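Local coordinates for member of DUF4221 family (PDB 3S9J), which is of unknown function but folds as a six-bladed beta-propeller and carries bound sodium ions in the crystal, at residues Met271-Tyr275 / Arg276-Tyr280; Phe183-Pro186 / Ile187-Glu190. One frame throughout, in Å; residues are numbered along the deposited sequence.

Contact 1 of 2, residues Met271-Tyr275 / Arg276-Tyr280; sequences MYDKY and RNVYY
Asp273 and Arg276 meet across the turn with their flat groups far from coplanar, carboxylate and guanidinium planes 67° apart. Asp273 OD2 lies at the guanidinium edge, where Arg276 NE reaches it at 2.7 Å on the syn side and NH2 adds a longer bond. From the anti side the hydroxyl OH of Tyr280 donates to the same Asp273 OD2, also at 2.7 Å. The other oxygen, Asp273 OD1, takes the backbone N of Tyr275 nearly end-on and that of Arg276 from above the carboxylate plane, the latter at 2.9 Å. CG of Asp273 stands anti to the backbone N (chi1 -179°), swinging the carboxylate toward the turn, where both oxygens are gripped, which probably favours the charged form. Arg276 also donates to the carbonyls of Gly334 and Arg335.

On the other face of the hairpin, Tyr272 lays CD1 over the ring of Tyr279, 3.4 Å from Tyr279 CE2, the planes inclined at 41°. Tyr272 OH donates to Asn277 OD1 at 2.6 Å, the amide standing nearly upright to the ring. Tyr279 OH is bound by Asn206.

The Asx turn at Asp273, and the G1 bulge in which Asn277 and Val278 both face that residue, mark a tight beta hairpin linking the first two strands of a propeller blade.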
HETATM    1  N   MSE A 271       7.193  -2.500   3.753  1.00 25.01           N
HETATM    2  CA  MSE A 271       7.013  -3.746   3.024  1.00 26.06           C
HETATM    3  C   MSE A 271       7.851  -4.847   3.647  1.00 28.35           C
HETATM    4  O   MSE A 271       9.048  -4.674   3.867  1.00 29.88           O
HETATM    5  CB  MSE A 271       7.413  -3.577   1.556  1.00 26.59           C
HETATM    6  CG  MSE A 271       6.692  -2.524   0.871  1.00 32.47           C
HETATM    7 SE   MSE A 271       7.221  -2.484  -1.017  0.75 32.47          SE
HETATM    8  CE  MSE A 271       7.119  -3.998  -1.516  1.00 15.82           C
ATOM      9  N   TYR A 272       7.223  -5.993   3.895  1.00 26.22           N
ATOM     10  CA  TYR A 272       7.926  -7.167   4.372  1.00 26.94           C
ATOM     11  C   TYR A 272       8.384  -8.005   3.195  1.00 27.00           C
ATOM     12  O   TYR A 272       7.639  -8.200   2.250  1.00 26.20           O
ATOM     13  CB  TYR A 272       7.004  -8.010   5.265  1.00 28.58           C
ATOM     14  CG  TYR A 272       7.648  -9.282   5.747  1.00 29.20           C
ATOM     15  CD1 TYR A 272       8.840  -9.245   6.419  1.00 30.46           C
ATOM     16  CD2 TYR A 272       7.045 -10.507   5.552  1.00 31.00           C
ATOM     17  CE1 TYR A 272       9.452 -10.411   6.855  1.00 33.44           C
ATOM     18  CE2 TYR A 272       7.655 -11.692   5.995  1.00 29.43           C
ATOM     19  CZ  TYR A 272       8.846 -11.635   6.642  1.00 34.78           C
ATOM     20  OH  TYR A 272       9.487 -12.781   7.097  1.00 35.34           O
ATOM     21  N   ASP A 273       9.631  -8.469   3.250  1.00 27.34           N
ATOM     22  CA  ASP A 273      10.214  -9.358   2.256  1.00 29.34           C
ATOM     23  C   ASP A 273      10.237 -10.767   2.871  1.00 31.09           C
ATOM     24  O   ASP A 273      11.089 -11.063   3.730  1.00 33.11           O
ATOM     25  CB  ASP A 273      11.640  -8.869   1.936  1.00 30.03           C
ATOM     26  CG  ASP A 273      12.357  -9.707   0.888  1.00 32.67           C
ATOM     27  OD1 ASP A 273      12.051 -10.924   0.744  1.00 30.87           O
ATOM     28  OD2 ASP A 273      13.249  -9.118   0.206  1.00 29.61           O
ATOM     29  N   LYS A 274       9.295 -11.610   2.432  1.00 30.60           N
ATOM     30  CA  LYS A 274       9.107 -12.975   2.975  1.00 33.98           C
ATOM     31  C   LYS A 274      10.234 -13.923   2.572  1.00 33.55           C
ATOM     32  O   LYS A 274      10.412 -14.948   3.207  1.00 35.45           O
ATOM     33  CB  LYS A 274       7.735 -13.568   2.560  1.00 33.28           C
ATOM     34  CG  LYS A 274       7.550 -13.870   1.057  1.00 36.30           C
ATOM     35  CD  LYS A 274       6.042 -14.089   0.640  1.00 43.45           C
ATOM     36  CE  LYS A 274       5.790 -13.784  -0.896  1.00 42.93           C
ATOM     37  NZ  LYS A 274       4.435 -14.122  -1.608  1.00 33.27           N
ATOM     38  N   TYR A 275      10.988 -13.581   1.524  1.00 31.18           N
ATOM     39  CA  TYR A 275      12.052 -14.451   1.008  1.00 33.25           C
ATOM     40  C   TYR A 275      13.346 -14.245   1.761  1.00 35.36           C
ATOM     41  O   TYR A 275      14.029 -15.193   2.106  1.00 35.76           O
ATOM     42  CB  TYR A 275      12.255 -14.263  -0.501  1.00 32.55           C
ATOM     43  CG  TYR A 275      10.981 -14.582  -1.271  1.00 30.62           C
ATOM     44  CD1 TYR A 275      10.607 -15.899  -1.497  1.00 33.27           C
ATOM     45  CD2 TYR A 275      10.148 -13.563  -1.729  1.00 29.06           C
ATOM     46  CE1 TYR A 275       9.419 -16.217  -2.162  1.00 31.94           C
ATOM     47  CE2 TYR A 275       8.960 -13.857  -2.433  1.00 29.47           C
ATOM     48  CZ  TYR A 275       8.597 -15.183  -2.643  1.00 29.84           C
ATOM     49  OH  TYR A 275       7.442 -15.486  -3.306  1.00 29.70           O
ATOM     50  N   ARG A 276      13.688 -12.994   2.020  1.00 35.74           N
ATOM     51  CA  ARG A 276      14.940 -12.672   2.715  1.00 36.17           C
ATOM     52  C   ARG A 276      14.740 -12.328   4.196  1.00 37.14           C
ATOM     53  O   ARG A 276      15.720 -12.165   4.924  1.00 37.96           O
ATOM     54  CB  ARG A 276      15.655 -11.541   1.965  1.00 36.93           C
ATOM     55  CG  ARG A 276      16.391 -12.045   0.733  1.00 36.16           C
ATOM     56  CD  ARG A 276      16.455 -11.044  -0.360  1.00 38.08           C
ATOM     57  NE  ARG A 276      15.122 -10.797  -0.869  1.00 31.05           N
ATOM     58  CZ  ARG A 276      14.541 -11.471  -1.861  1.00 34.66           C
ATOM     59  NH1 ARG A 276      15.204 -12.418  -2.536  1.00 35.27           N
ATOM     60  NH2 ARG A 276      13.292 -11.173  -2.190  1.00 33.74           N
ATOM     61  N   ASN A 277      13.487 -12.260   4.644  1.00 35.02           N
ATOM     62  CA  ASN A 277      13.142 -11.927   6.030  1.00 35.53           C
ATOM     63  C   ASN A 277      13.691 -10.552   6.485  1.00 35.53           C
ATOM     64  O   ASN A 277      14.333 -10.420   7.535  1.00 36.12           O
ATOM     65  CB  ASN A 277      13.610 -13.057   6.974  1.00 38.25           C
ATOM     66  CG  ASN A 277      12.868 -13.068   8.303  1.00 39.10           C
ATOM     67  OD1 ASN A 277      11.761 -12.550   8.427  1.00 42.65           O
ATOM     68  ND2 ASN A 277      13.478 -13.704   9.311  1.00 38.82           N
ATOM     69  N   VAL A 278      13.422  -9.543   5.662  1.00 31.99           N
ATOM     70  CA  VAL A 278      13.798  -8.151   5.917  1.00 31.33           C
ATOM     71  C   VAL A 278      12.598  -7.258   5.638  1.00 30.26           C
ATOM     72  O   VAL A 278      11.593  -7.722   5.122  1.00 28.84           O
ATOM     73  CB  VAL A 278      15.014  -7.717   5.036  1.00 33.82           C
ATOM     74  CG1 VAL A 278      16.261  -8.528   5.381  1.00 33.28           C
ATOM     75  CG2 VAL A 278      14.693  -7.855   3.558  1.00 29.97           C
ATOM     76  N   TYR A 279      12.702  -5.991   6.015  1.00 30.53           N
ATOM     77  CA  TYR A 279      11.676  -4.995   5.719  1.00 28.01           C
ATOM     78  C   TYR A 279      12.282  -3.857   4.925  1.00 29.41           C
ATOM     79  O   TYR A 279      13.458  -3.530   5.092  1.00 29.25           O
ATOM     80  CB  TYR A 279      11.068  -4.427   7.002  1.00 29.27           C
ATOM     81  CG  TYR A 279      10.435  -5.462   7.892  1.00 28.54           C
ATOM     82  CD1 TYR A 279      11.215  -6.216   8.780  1.00 32.29           C
ATOM     83  CD2 TYR A 279       9.058  -5.700   7.844  1.00 33.46           C
ATOM     84  CE1 TYR A 279      10.624  -7.201   9.596  1.00 32.81           C
ATOM     85  CE2 TYR A 279       8.466  -6.662   8.658  1.00 34.55           C
ATOM     86  CZ  TYR A 279       9.247  -7.408   9.521  1.00 33.45           C
ATOM     87  OH  TYR A 279       8.666  -8.357  10.321  1.00 30.17           O
ATOM     88  N   TYR A 280      11.465  -3.253   4.075  1.00 25.66           N
ATOM     89  CA  TYR A 280      11.832  -2.062   3.314  1.00 27.60           C
ATOM     90  C   TYR A 280      10.892  -0.925   3.711  1.00 26.27           C
ATOM     91  O   TYR A 280       9.665  -1.070   3.618  1.00 27.01           O
ATOM     92  CB  TYR A 280      11.722  -2.299   1.809  1.00 26.04           C
ATOM     93  CG  TYR A 280      12.482  -3.496   1.322  1.00 27.67           C
ATOM     94  CD1 TYR A 280      13.863  -3.525   1.360  1.00 29.37           C
ATOM     95  CD2 TYR A 280      11.815  -4.609   0.793  1.00 28.17           C
ATOM     96  CE1 TYR A 280      14.578  -4.640   0.939  1.00 30.54           C
ATOM     97  CE2 TYR A 280      12.529  -5.734   0.352  1.00 26.30           C
ATOM     98  CZ  TYR A 280      13.909  -5.733   0.415  1.00 28.87           C
ATOM     99  OH  TYR A 280      14.628  -6.844   0.006  1.00 31.43           O
TER

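Contact 2 of 2, residues Phe183-Pro186 / Ile187-Glu190; sequences FYPP and IFKE
An inverse gamma turn centred on Pro186 bends the chain in the loop that follows strand 177-183, the outermost strand of a four-stranded propeller blade. The turn is closed by a weak bond from the backbone N of Ile187 to the carbonyl O of Pro185, 2.9 Å long with an angle of 145° at the hydrogen. Neither Pro185 nor Pro186 has a backbone N-H to give, and their rings restrict phi at the first and central positions of the turn.

Ile187, the last residue of the turn, lays its side chain beside the ring of Pro185. Its CG1 branch sits between the backbone N and the carbonyl carbon (chi1 64°), and from there Ile187 CD1 comes to 3.7 Å from Pro185 CG. The same CG1 of Ile187 lies over one face of the neighbouring Phe188 ring, 3.6 Å above its plane and displaced toward the rim. CG2 packs against the carbonyl carbon of Pro186, while Tyr219 and Pro246 touch the isoleucine from outside the turn. Cutting this side chain back to an alanine would probably open a gap between the Pro185 ring and the face of Phe188, and set that aromatic ring freer to turn.

The Phe188 ring comes back toward the carbonyl of Pro185, with Phe188 CD2 3.4 Å from Pro185 O. Trp161 and Pro246 add to its surroundings. Tyr184 ties the loop to other parts of the chain: its hydroxyl bonds the carbonyl O of Gln149 and its backbone pairs with Thr164. Where the two aromatic side chains meet, the contact is an apolar one at the edge of the tyrosine ring, near its plane: Phe188 CE2 lies 4.1 Å from Tyr184 CD2.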
ATOM      1  N   PHE A 183      -4.994   1.031  18.487  1.00 31.04           N
ATOM      2  CA  PHE A 183      -5.493   2.402  18.444  1.00 29.97           C
ATOM      3  C   PHE A 183      -4.447   3.352  17.832  1.00 30.31           C
ATOM      4  O   PHE A 183      -3.251   3.087  17.865  1.00 31.17           O
ATOM      5  CB  PHE A 183      -5.852   2.846  19.851  1.00 31.85           C
ATOM      6  CG  PHE A 183      -6.985   2.044  20.448  1.00 30.88           C
ATOM      7  CD1 PHE A 183      -8.302   2.363  20.139  1.00 31.58           C
ATOM      8  CD2 PHE A 183      -6.734   0.941  21.249  1.00 35.87           C
ATOM      9  CE1 PHE A 183      -9.355   1.618  20.659  1.00 34.96           C
ATOM     10  CE2 PHE A 183      -7.786   0.198  21.775  1.00 36.75           C
ATOM     11  CZ  PHE A 183      -9.091   0.537  21.463  1.00 34.81           C
ATOM     12  N   TYR A 184      -4.916   4.464  17.306  1.00 29.46           N
ATOM     13  CA  TYR A 184      -3.996   5.463  16.785  1.00 29.24           C
ATOM     14  C   TYR A 184      -3.127   5.990  17.933  1.00 31.31           C
ATOM     15  O   TYR A 184      -3.589   6.145  19.051  1.00 33.04           O
ATOM     16  CB  TYR A 184      -4.757   6.625  16.148  1.00 28.37           C
ATOM     17  CG  TYR A 184      -5.204   6.369  14.756  1.00 27.02           C
ATOM     18  CD1 TYR A 184      -6.384   5.676  14.491  1.00 25.08           C
ATOM     19  CD2 TYR A 184      -4.452   6.818  13.676  1.00 25.15           C
ATOM     20  CE1 TYR A 184      -6.814   5.424  13.160  1.00 27.44           C
ATOM     21  CE2 TYR A 184      -4.873   6.575  12.361  1.00 26.98           C
ATOM     22  CZ  TYR A 184      -6.053   5.896  12.107  1.00 26.37           C
ATOM     23  OH  TYR A 184      -6.449   5.679  10.794  1.00 26.80           O
ATOM     24  N   PRO A 185      -1.846   6.212  17.662  1.00 32.29           N
ATOM     25  CA  PRO A 185      -0.932   6.662  18.696  1.00 33.81           C
ATOM     26  C   PRO A 185      -1.163   8.148  19.009  1.00 33.33           C
ATOM     27  O   PRO A 185      -1.679   8.890  18.156  1.00 32.80           O
ATOM     28  CB  PRO A 185       0.446   6.431  18.072  1.00 33.52           C
ATOM     29  CG  PRO A 185       0.226   6.505  16.605  1.00 34.39           C
ATOM     30  CD  PRO A 185      -1.167   5.964  16.378  1.00 30.08           C
ATOM     31  N   PRO A 186      -0.809   8.578  20.227  1.00 35.85           N
ATOM     32  CA  PRO A 186      -1.049   9.976  20.648  1.00 37.31           C
ATOM     33  C   PRO A 186       0.032  10.920  20.135  1.00 37.91           C
ATOM     34  O   PRO A 186       0.709  11.592  20.930  1.00 38.47           O
ATOM     35  CB  PRO A 186      -1.021   9.879  22.178  1.00 39.28           C
ATOM     36  CG  PRO A 186      -0.024   8.785  22.444  1.00 41.86           C
ATOM     37  CD  PRO A 186      -0.267   7.761  21.333  1.00 39.20           C
ATOM     38  N   ILE A 187       0.181  10.969  18.816  1.00 36.01           N
ATOM     39  CA  ILE A 187       1.234  11.767  18.170  1.00 35.30           C
ATOM     40  C   ILE A 187       0.674  12.870  17.276  1.00 35.35           C
ATOM     41  O   ILE A 187       1.421  13.449  16.492  1.00 38.52           O
ATOM     42  CB  ILE A 187       2.214  10.864  17.359  1.00 33.67           C
ATOM     43  CG1 ILE A 187       1.501  10.168  16.190  1.00 34.77           C
ATOM     44  CG2 ILE A 187       2.880   9.849  18.276  1.00 39.13           C
ATOM     45  CD1 ILE A 187       2.399   9.188  15.376  1.00 35.52           C
ATOM     46  N   PHE A 188      -0.634  13.124  17.369  1.00 33.73           N
ATOM     47  CA  PHE A 188      -1.340  14.083  16.525  1.00 36.40           C
ATOM     48  C   PHE A 188      -1.816  15.238  17.400  1.00 40.92           C
ATOM     49  O   PHE A 188      -2.685  15.070  18.246  1.00 40.35           O
ATOM     50  CB  PHE A 188      -2.515  13.405  15.835  1.00 36.74           C
ATOM     51  CG  PHE A 188      -2.105  12.215  15.050  1.00 32.90           C
ATOM     52  CD1 PHE A 188      -1.524  12.373  13.799  1.00 31.00           C
ATOM     53  CD2 PHE A 188      -2.257  10.947  15.567  1.00 36.15           C
ATOM     54  CE1 PHE A 188      -1.105  11.270  13.071  1.00 31.46           C
ATOM     55  CE2 PHE A 188      -1.860   9.834  14.830  1.00 30.53           C
ATOM     56  CZ  PHE A 188      -1.274  10.005  13.594  1.00 32.46           C
ATOM     57  N   LYS A 189      -1.226  16.409  17.183  1.00 43.18           N
ATOM     58  CA  LYS A 189      -1.348  17.553  18.096  0.50 44.86           C
ATOM     59  C   LYS A 189      -2.388  18.592  17.660  1.00 44.50           C
ATOM     60  O   LYS A 189      -3.004  19.249  18.485  1.00 45.68           O
ATOM     61  CB  LYS A 189       0.019  18.233  18.226  0.50 45.96           C
ATOM     62  CG  LYS A 189       1.171  17.284  18.603  0.50 51.09           C
ATOM     63  CD  LYS A 189       0.783  16.347  19.759  0.50 53.64           C
ATOM     64  CE  LYS A 189       1.994  15.865  20.567  0.50 56.21           C
ATOM     65  NZ  LYS A 189       2.939  15.042  19.770  0.50 55.84           N
ATOM     66  N   GLU A 190      -2.565  18.758  16.356  1.00 42.45           N
ATOM     67  CA  GLU A 190      -3.453  19.807  15.848  1.00 42.53           C
ATOM     68  C   GLU A 190      -4.918  19.451  16.034  1.00 43.02           C
ATOM     69  O   GLU A 190      -5.310  18.299  15.849  1.00 39.85           O
ATOM     70  CB  GLU A 190      -3.181  20.094  14.370  1.00 43.04           C
ATOM     71  CG  GLU A 190      -1.782  20.631  14.088  1.00 44.54           C
ATOM     72  CD  GLU A 190      -0.722  19.556  13.994  1.00 48.72           C
ATOM     73  OE1 GLU A 190      -1.081  18.380  13.756  1.00 45.33           O
ATOM     74  OE2 GLU A 190       0.477  19.890  14.154  1.00 52.90           O
TER

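Contact 2 comes first along the chain and is complete before contact 1 begins, and both lie in the part of the chain that belongs to the DUF4221 family. Their centres are 28 Å apart and their nearest atoms about 17 Å, so they do not touch. They belong to different parts of the propeller: contact 2 is in the loop leaving strand 177-183, an edge strand of its sheet, whereas contact 1 joins strands 266-273 and 278-284 of another four-stranded sheet. The sheet of strands 201-206 to 231-235 lies between them in sequence. Contact 1 therefore shapes a turn within a blade, contact 2 an excursion after a blade's last strand.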